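Local coordinates for colicin-M immunity protein (Escherichia coli, PDB 4AEQ) that protects cells that carry the colicin M plasmid against colicin M, seen here as a fragment without the N-terminal region of the whole protein, at residues 63-68 against 87-92. Residues are numbered along the deposited sequence; the frame is centred on the assembly and turned at random. Where two conformers were deposited one is given.
Sequences DEKTLL and HCEEGY
At one end of the four-stranded antiparallel sheet of this YebF/Cmi-family domain, near the start of strand 66-74, Thr66 and His87 stand side by side next to the turn that links strands 79-87 and 92-96. Thr66 OG1 sits over one face of the imidazole, nearer its rim than its centre, 3.4 Å from His87 ND1; Tyr92 OH lies over the centre of the opposite face, so the flat ring lies between two hydroxyls. With CG anti to the carbonyl carbon (chi1 -58°), His87 places its ring in that slot. Two waters join the segments. Lys65 O takes hydrogen bonds from both: one, 2.7 Å away, also accepts from Glu89 N, while the other lies 2.8 Å from His87 ND1 and reaches OE1 of one Glu90 conformer, a less certain link because that side chain has a second position. Leu67 CG packs on Cys88 SG at 3.9 Å, apolar leucine and sulfur both suiting a buried place. Gly91, with phi 67°, joins Tyr92 opposite His87 in a G1 beta bulge, a backbone shape glycine adopts easily. At the more exposed edge Lys65 brings its aliphatic CD 3.9 Å from Glu89 OE1, while NZ remains 5.1 Å from Glu89 OE1, so their opposite charges probably attract only loosely. The link thus appears largely water-mediated, while a disulfide from Cys88 to Cys12 of the second subunit ties the 87-92 turn into the domain-swapped dimer.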
loop_
_atom_site.group_PDB
_atom_site.type_symbol
_atom_site.label_atom_id
_atom_site.label_comp_id
_atom_site.label_asym_id
_atom_site.label_seq_id
_atom_site.Cartn_x
_atom_site.Cartn_y
_atom_site.Cartn_z
ATOM N N ASP A 63 12.619 4.460 -19.811
ATOM C CA ASP A 63 12.923 3.213 -19.114
ATOM C C ASP A 63 12.549 3.249 -17.629
ATOM O O ASP A 63 12.633 2.225 -16.951
ATOM C CB ASP A 63 14.407 2.862 -19.256
ATOM C CG ASP A 63 14.843 2.724 -20.704
ATOM O OD1 ASP A 63 13.977 2.465 -21.570
ATOM O OD2 ASP A 63 16.054 2.875 -20.975
ATOM N N GLU A 64 12.132 4.412 -17.126
ATOM C CA GLU A 64 11.807 4.543 -15.708
ATOM C C GLU A 64 10.468 3.891 -15.431
ATOM O O GLU A 64 9.456 4.295 -16.001
ATOM C CB GLU A 64 11.644 6.015 -15.327
ATOM C CG GLU A 64 12.891 6.871 -15.324
ATOM C CD GLU A 64 12.556 8.331 -15.063
ATOM O OE1 GLU A 64 11.518 8.803 -15.578
ATOM O OE2 GLU A 64 13.314 9.001 -14.330
ATOM N N LYS A 65 10.450 2.884 -14.567
ATOM C CA LYS A 65 9.184 2.349 -14.078
ATOM C C LYS A 65 8.744 2.930 -12.732
ATOM O O LYS A 65 7.599 2.750 -12.311
ATOM C CB LYS A 65 9.252 0.823 -14.017
ATOM C CG LYS A 65 9.477 0.171 -15.379
ATOM C CD LYS A 65 8.323 0.475 -16.326
ATOM C CE LYS A 65 8.520 -0.169 -17.694
ATOM N NZ LYS A 65 9.268 0.714 -18.636
ATOM N N THR A 66 9.644 3.651 -12.073
ATOM C CA THR A 66 9.387 4.115 -10.715
ATOM C C THR A 66 10.044 5.460 -10.445
ATOM O O THR A 66 11.164 5.717 -10.891
ATOM C CB THR A 66 9.902 3.096 -9.671
ATOM O OG1 THR A 66 9.190 1.860 -9.810
ATOM C CG2 THR A 66 9.709 3.626 -8.261
ATOM N N LEU A 67 9.342 6.317 -9.713
ATOM C CA LEU A 67 9.921 7.567 -9.251
ATOM C C LEU A 67 10.116 7.492 -7.750
ATOM O O LEU A 67 9.186 7.167 -7.017
ATOM C CB LEU A 67 9.010 8.749 -9.583
ATOM C CG LEU A 67 8.867 9.139 -11.053
ATOM C CD1 LEU A 67 8.005 10.393 -11.175
ATOM C CD2 LEU A 67 10.238 9.359 -11.675
ATOM N N LEU A 68 11.318 7.798 -7.289
ATOM C CA LEU A 68 11.593 7.782 -5.859
ATOM C C LEU A 68 11.424 9.190 -5.299
ATOM O O LEU A 68 12.186 10.093 -5.630
ATOM C CB LEU A 68 13.010 7.261 -5.601
ATOM C CG LEU A 68 13.438 7.077 -4.144
ATOM C CD1 LEU A 68 12.524 6.089 -3.442
ATOM C CD2 LEU A 68 14.885 6.612 -4.074
ATOM N N HIS A 87 5.098 3.857 -8.352
ATOM C CA HIS A 87 5.091 3.148 -9.619
ATOM C C HIS A 87 3.983 3.793 -10.416
ATOM O O HIS A 87 2.804 3.568 -10.157
ATOM C CB HIS A 87 4.788 1.669 -9.396
ATOM C CG HIS A 87 5.749 0.992 -8.479
ATOM N ND1 HIS A 87 6.578 -0.034 -8.882
ATOM C CD2 HIS A 87 6.026 1.199 -7.167
ATOM C CE1 HIS A 87 7.319 -0.430 -7.863
ATOM N NE2 HIS A 87 7.001 0.301 -6.811
ATOM N N CYS A 88 4.380 4.551 -11.430
ATOM C CA CYS A 88 3.493 5.514 -12.066
ATOM C C CYS A 88 2.356 4.838 -12.823
ATOM O O CYS A 88 1.188 5.186 -12.648
ATOM C CB CYS A 88 4.300 6.428 -12.992
ATOM S SG CYS A 88 5.823 7.089 -12.231
ATOM N N GLU A 89 2.704 3.866 -13.655
ATOM C CA GLU A 89 1.721 3.171 -14.477
ATOM C C GLU A 89 0.737 2.355 -13.645
ATOM O O GLU A 89 -0.447 2.283 -13.972
ATOM C CB GLU A 89 2.417 2.280 -15.508
ATOM C CG GLU A 89 3.029 3.052 -16.667
ATOM C CD GLU A 89 4.062 2.247 -17.433
ATOM O OE1 GLU A 89 4.545 1.227 -16.895
ATOM O OE2 GLU A 89 4.393 2.638 -18.573
ATOM N N GLU A 90 1.224 1.746 -12.569
ATOM C CA GLU A 90 0.373 0.931 -11.709
ATOM C C GLU A 90 -0.460 1.782 -10.756
ATOM O O GLU A 90 -1.465 1.324 -10.217
ATOM C CB GLU A 90 1.209 -0.080 -10.921
ATOM C CG GLU A 90 1.866 -1.149 -11.780
ATOM C CD GLU A 90 3.379 -1.020 -11.818
ATOM O OE1 GLU A 90 3.885 -0.112 -12.514
ATOM O OE2 GLU A 90 4.060 -1.830 -11.151
ATOM N N GLY A 91 -0.035 3.022 -10.550
ATOM C CA GLY A 91 -0.759 3.935 -9.685
ATOM C C GLY A 91 -0.750 3.550 -8.220
ATOM O O GLY A 91 -1.773 3.663 -7.540
ATOM N N TYR A 92 0.399 3.099 -7.729
ATOM C CA TYR A 92 0.557 2.861 -6.300
ATOM C C TYR A 92 1.936 3.280 -5.816
ATOM O O TYR A 92 2.875 3.405 -6.604
ATOM C CB TYR A 92 0.287 1.398 -5.943
ATOM C CG TYR A 92 1.414 0.446 -6.275
ATOM C CD1 TYR A 92 1.547 -0.081 -7.550
ATOM C CD2 TYR A 92 2.329 0.059 -5.309
ATOM C CE1 TYR A 92 2.563 -0.956 -7.856
ATOM C CE2 TYR A 92 3.352 -0.818 -5.603
ATOM C CZ TYR A 92 3.463 -1.322 -6.881
ATOM O OH TYR A 92 4.475 -2.197 -7.200
HETATM O O HOH W 1 5.667 2.938 -14.202
HETATM O O HOH W 2 6.460 0.212 -11.649
#